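Local coordinates for AB hydrolase-1 domain-containing protein (Parabacteroides distasonis, PDB 4Q34) that is a putative esterase of the alpha/beta hydrolase family that probably hydrolyses an ester substrate not yet identified, at residues S197-G202 with I244-N249; V128-D133 with G295-P300. All blocks are in the same frame, centred on the assembly; numbering follows the deposited sequence. Where two conformers were deposited one is given.

Overall arrangement
Both contacts are buried but differ in place and chemistry. Interaction 1 joins neighbouring parallel strands of the central sheet, 192-198 and 242-246, and the turns after them. Its centre is about 9 Å from the chain centre. Interaction 2 lies further out, about 17 Å from its centre to the chain centre, and joins two loops, leading to helices 134-142 and 306-319. The first combines strand pairing, tyrosine rings and a carboxylate; the second has one backbone bond, a methyl pair and a glutamine chain against a glycine carbonyl. They meet where Asp248 OD2 bonds Gly295 N and Glu199 OE1 bonds His298 ND1. The second bond is consistent with an acid-histidine pair of a hydrolase catalytic triad.

Interaction 1 of 2, residues S197-G202 with I244-N249; sequences SYEPGG and IYYGDN
Tyr245 sets its CD2 over one face of the Tyr198 ring, 3.4 Å from Tyr198 CE1. The two planes are 18° apart. They are slid so far that the rings barely overlap, and the Tyr198 and Tyr245 centroids stand 5.0 Å apart. With CG anti to the carbonyl carbon in both, the rings leave their strands in the same direction and lie side by side.

The Tyr246 ring receives Glu199 CA over one face. This is a CH-pi contact, with CA 4.0 Å from the ring centroid. Pro200 CD comes to the same ring obliquely. Tyr246 OH donates to Pro200 O at 2.8 Å, 19° out of the carbonyl plane. The hydroxyl bond and the face contact together fix the ring against the turn at 199-200.

The Glu199 chain bends at chi2, which brings CD beside Tyr246 CD1. Glu199 OE2 uses its anti lone pair to accept from Gly247 N at 2.7 Å, nearly straight at 164°. Glu199 OE1 bonds His298 and forms a salt bridge with Arg117. The bond to His298 is consistent with Glu199 as the triad acid, placed after strand 192-198 rather than after the next strand, where the classical fold has it.

The backbones pair in parallel. Tyr245 N donates to Ser197 O at 2.9 Å, and Glu199 N donates to Tyr245 O at 2.7 Å. Ser197 and Ile244 point to the other face of the sheet from Tyr198 and Tyr245. There Ile244 CG2 meets Pro200 CD at 3.7 Å, while Ser197 OG bonds Thr174.

Strand 170-175 flanks strand 192-198, and strand 283-287 lies beyond 242-246. Helix 306-319 covers the Tyr198 and Tyr245 face through Val309, Leu313 and Trp316. Helix 257-277 packs on Ile244 and Tyr246 through Met269.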
# COMPACT_ATOMS: atom_id res chain seq x y z
N SER A 197 17.75 -7.61 11.97
CA SER A 197 16.40 -7.86 12.44
C SER A 197 16.09 -7.13 13.73
O SER A 197 16.85 -7.24 14.73
CB SER A 197 16.16 -9.37 12.61
OG SER A 197 14.78 -9.65 12.84
N TYR A 198 14.96 -6.41 13.72
CA TYR A 198 14.46 -5.73 14.90
C TYR A 198 13.46 -6.63 15.63
O TYR A 198 12.44 -7.04 15.03
CB TYR A 198 13.80 -4.37 14.56
CG TYR A 198 14.83 -3.39 14.10
CD1 TYR A 198 15.55 -2.61 15.00
CD2 TYR A 198 15.17 -3.34 12.78
CE1 TYR A 198 16.56 -1.78 14.58
CE2 TYR A 198 16.17 -2.52 12.32
CZ TYR A 198 16.87 -1.72 13.23
OH TYR A 198 17.90 -0.90 12.82
N GLU A 199 13.78 -6.97 16.87
CA GLU A 199 12.88 -7.77 17.71
C GLU A 199 12.23 -8.95 16.99
O GLU A 199 11.02 -9.07 16.96
CB GLU A 199 11.80 -6.90 18.36
CG GLU A 199 12.41 -5.79 19.21
CD GLU A 199 11.76 -5.59 20.56
OE1 GLU A 199 10.61 -6.05 20.76
OE2 GLU A 199 12.39 -4.92 21.44
N PRO A 200 13.06 -9.84 16.41
CA PRO A 200 12.50 -11.04 15.80
C PRO A 200 11.72 -11.90 16.79
O PRO A 200 11.99 -11.92 17.98
CB PRO A 200 13.73 -11.79 15.26
CG PRO A 200 14.87 -11.27 16.06
CD PRO A 200 14.51 -9.84 16.36
N GLY A 201 10.77 -12.65 16.27
CA GLY A 201 10.03 -13.58 17.11
C GLY A 201 9.53 -14.71 16.23
O GLY A 201 8.92 -14.45 15.20
N GLY A 202 9.79 -15.94 16.66
CA GLY A 202 9.24 -17.12 16.03
C GLY A 202 10.28 -17.93 15.26
O GLY A 202 11.18 -17.36 14.62
N ILE A 244 20.87 -8.42 15.37
CA ILE A 244 19.55 -8.49 15.98
C ILE A 244 19.48 -7.41 17.06
O ILE A 244 20.41 -7.33 17.87
CB ILE A 244 19.34 -9.88 16.59
CG1 ILE A 244 19.23 -10.92 15.46
CG2 ILE A 244 18.07 -9.93 17.42
CD1 ILE A 244 19.53 -12.33 15.93
N TYR A 245 18.41 -6.59 17.03
CA TYR A 245 18.21 -5.52 18.02
C TYR A 245 16.97 -5.75 18.86
O TYR A 245 15.91 -6.12 18.34
CB TYR A 245 18.09 -4.14 17.34
CG TYR A 245 19.25 -3.73 16.49
CD1 TYR A 245 20.38 -3.16 17.03
CD2 TYR A 245 19.21 -3.92 15.11
CE1 TYR A 245 21.47 -2.79 16.25
CE2 TYR A 245 20.27 -3.52 14.31
CZ TYR A 245 21.41 -2.97 14.89
OH TYR A 245 22.45 -2.58 14.07
N TYR A 246 17.09 -5.56 20.18
CA TYR A 246 15.95 -5.53 21.08
C TYR A 246 15.94 -4.23 21.86
O TYR A 246 16.99 -3.74 22.31
CB TYR A 246 15.92 -6.74 22.07
CG TYR A 246 15.48 -8.02 21.42
CD1 TYR A 246 14.15 -8.36 21.34
CD2 TYR A 246 16.41 -8.88 20.84
CE1 TYR A 246 13.74 -9.53 20.68
CE2 TYR A 246 16.00 -10.04 20.18
CZ TYR A 246 14.69 -10.35 20.10
OH TYR A 246 14.30 -11.50 19.44
N GLY A 247 14.75 -3.71 22.06
CA GLY A 247 14.57 -2.49 22.86
C GLY A 247 14.47 -2.71 24.37
O GLY A 247 15.03 -3.67 24.92
N ASP A 248 13.71 -1.82 25.00
CA ASP A 248 13.73 -1.64 26.46
C ASP A 248 12.43 -2.10 27.08
O ASP A 248 11.53 -2.58 26.39
CB ASP A 248 13.97 -0.15 26.72
CG ASP A 248 14.67 0.13 28.03
OD1 ASP A 248 14.77 -0.79 28.88
OD2 ASP A 248 15.11 1.29 28.19
N ASN A 249 12.29 -1.94 28.40
CA ASN A 249 11.10 -2.40 29.13
C ASN A 249 10.80 -3.88 28.91
O ASN A 249 9.66 -4.30 28.96
CB ASN A 249 9.90 -1.50 28.84
CG ASN A 249 10.17 -0.05 29.21
OD1 ASN A 249 10.30 0.84 28.34
ND2 ASN A 249 10.37 0.17 30.48

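Interaction 2 of 2, residues V128-D133 with G295-P300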
# COMPACT_ATOMS: atom_id res chain seq x y z
N VAL A 128 9.51 6.17 27.91
CA VAL A 128 9.31 5.48 26.62
C VAL A 128 9.54 6.46 25.48
O VAL A 128 9.14 7.61 25.54
CB VAL A 128 7.93 4.76 26.54
CG1 VAL A 128 6.77 5.75 26.40
CG2 VAL A 128 7.90 3.73 25.42
N GLN A 129 10.13 5.95 24.39
CA GLN A 129 10.50 6.75 23.22
C GLN A 129 9.32 6.78 22.22
O GLN A 129 9.42 6.38 21.06
CB GLN A 129 11.73 6.12 22.54
CG GLN A 129 13.02 6.23 23.35
CD GLN A 129 13.66 7.60 23.31
OE1 GLN A 129 13.21 8.50 22.62
NE2 GLN A 129 14.74 7.76 24.07
N PHE A 130 8.19 7.26 22.71
CA PHE A 130 6.94 7.23 21.98
C PHE A 130 6.15 8.47 22.42
O PHE A 130 6.06 8.81 23.65
CB PHE A 130 6.22 5.91 22.27
CG PHE A 130 5.07 5.58 21.36
CD1 PHE A 130 3.77 6.07 21.61
CD2 PHE A 130 5.27 4.74 20.28
CE1 PHE A 130 2.71 5.73 20.81
CE2 PHE A 130 4.21 4.39 19.46
CZ PHE A 130 2.93 4.90 19.72
N LYS A 131 5.62 9.19 21.44
CA LYS A 131 4.82 10.38 21.71
C LYS A 131 3.50 10.01 22.37
O LYS A 131 2.86 9.04 21.97
CB LYS A 131 4.60 11.21 20.45
CG LYS A 131 4.34 12.68 20.80
CD LYS A 131 4.04 13.55 19.59
CE LYS A 131 3.68 14.97 20.02
NZ LYS A 131 3.66 15.83 18.80
N ARG A 132 3.09 10.77 23.38
CA ARG A 132 2.00 10.35 24.26
C ARG A 132 0.62 10.94 23.92
O ARG A 132 -0.30 10.80 24.70
CB ARG A 132 2.35 10.69 25.73
CG ARG A 132 3.51 9.92 26.32
CD ARG A 132 4.21 10.78 27.37
NE ARG A 132 4.97 10.02 28.37
CZ ARG A 132 6.03 9.25 28.10
NH1 ARG A 132 6.45 9.11 26.86
NH2 ARG A 132 6.65 8.62 29.08
N ASP A 133 0.48 11.58 22.78
CA ASP A 133 -0.80 12.24 22.42
C ASP A 133 -1.77 11.28 21.72
O ASP A 133 -1.38 10.23 21.23
CB ASP A 133 -0.57 13.45 21.52
CG ASP A 133 0.03 13.05 20.17
OD1 ASP A 133 1.15 12.54 20.17
OD2 ASP A 133 -0.62 13.23 19.12
N GLY A 295 14.49 3.33 26.43
CA GLY A 295 13.08 3.62 26.21
C GLY A 295 12.48 3.09 24.91
O GLY A 295 11.34 3.42 24.59
N ASN A 296 13.23 2.33 24.17
CA ASN A 296 12.67 1.78 22.95
C ASN A 296 11.59 0.75 23.19
O ASN A 296 11.63 -0.02 24.15
CB ASN A 296 13.77 1.23 22.01
CG ASN A 296 14.57 2.33 21.38
OD1 ASN A 296 15.70 2.65 21.81
ND2 ASN A 296 13.97 2.97 20.38
N THR A 297 10.62 0.79 22.27
CA THR A 297 9.49 -0.10 22.19
C THR A 297 9.86 -1.25 21.23
O THR A 297 10.99 -1.41 20.82
CB THR A 297 8.23 0.67 21.67
OG1 THR A 297 8.40 0.95 20.25
CG2 THR A 297 8.03 1.97 22.46
N HIS A 298 8.88 -2.07 20.93
CA HIS A 298 9.00 -3.12 19.93
C HIS A 298 9.23 -2.58 18.55
O HIS A 298 9.65 -3.34 17.74
CB HIS A 298 7.74 -3.96 19.97
CG HIS A 298 7.67 -5.03 18.93
ND1 HIS A 298 8.57 -6.07 18.87
CD2 HIS A 298 6.73 -5.29 18.00
CE1 HIS A 298 8.23 -6.88 17.88
NE2 HIS A 298 7.13 -6.42 17.33
N PHE A 299 8.97 -1.28 18.31
CA PHE A 299 9.26 -0.64 16.99
C PHE A 299 10.38 0.42 17.07
O PHE A 299 10.11 1.61 16.92
CB PHE A 299 8.05 0.07 16.42
CG PHE A 299 6.93 -0.81 16.00
CD1 PHE A 299 6.15 -1.46 16.92
CD2 PHE A 299 6.57 -0.92 14.68
CE1 PHE A 299 5.11 -2.27 16.53
CE2 PHE A 299 5.51 -1.70 14.28
CZ PHE A 299 4.78 -2.40 15.22
N PRO A 300 11.62 -0.02 17.29
CA PRO A 300 12.68 0.99 17.44
C PRO A 300 12.89 1.86 16.22
O PRO A 300 13.31 3.02 16.35
CB PRO A 300 13.93 0.14 17.70
CG PRO A 300 13.42 -1.13 18.26
CD PRO A 300 12.12 -1.37 17.56
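Val128 CG2 and Thr297 CG2 meet methyl to methyl at 3.4 Å, tighter than usual van der Waals contact. Beside them Gln129 N donates to Gly295 O at 2.8 Å, with an N-H...O angle of 157°. The donor stands above the carbonyl plane, 36° out of it. The same Gly295 O is flanked by Gln129 CB at 3.4 Å and by Gln129 CG at 3.5 Å. Gly295 lets Gln129 CG lie close, and its backbone angles would press a CB against the carbonyl O of the residue before.

Thr297 has CG2 anti to its carbonyl carbon, which turns the methyl to Val128. Its OG1 accepts from Phe299 N at 3.0 Å, closing an ST turn, and also bonds Asp303. An alanine here would probably open a gap beside Val128 and leave Phe299 N and Asp303 OD1 each without this partner.

Further out, Gln129 is the centre of an inverse gamma turn, and its NE2 bonds His294 O. Asp248 OD2 accepts from Gly295 N. Asn296 ND2 bonds both Asp303 and Asn305, so polar side chains of the loop before helix 306-319 also tie it to itself.

Across the two loops themselves the chemistry is slight: one backbone bond, one methyl pair and the Gln129 chain against the Gly295 carbonyl. The fit therefore depends mainly on backbone shape and close packing, just ahead of His298.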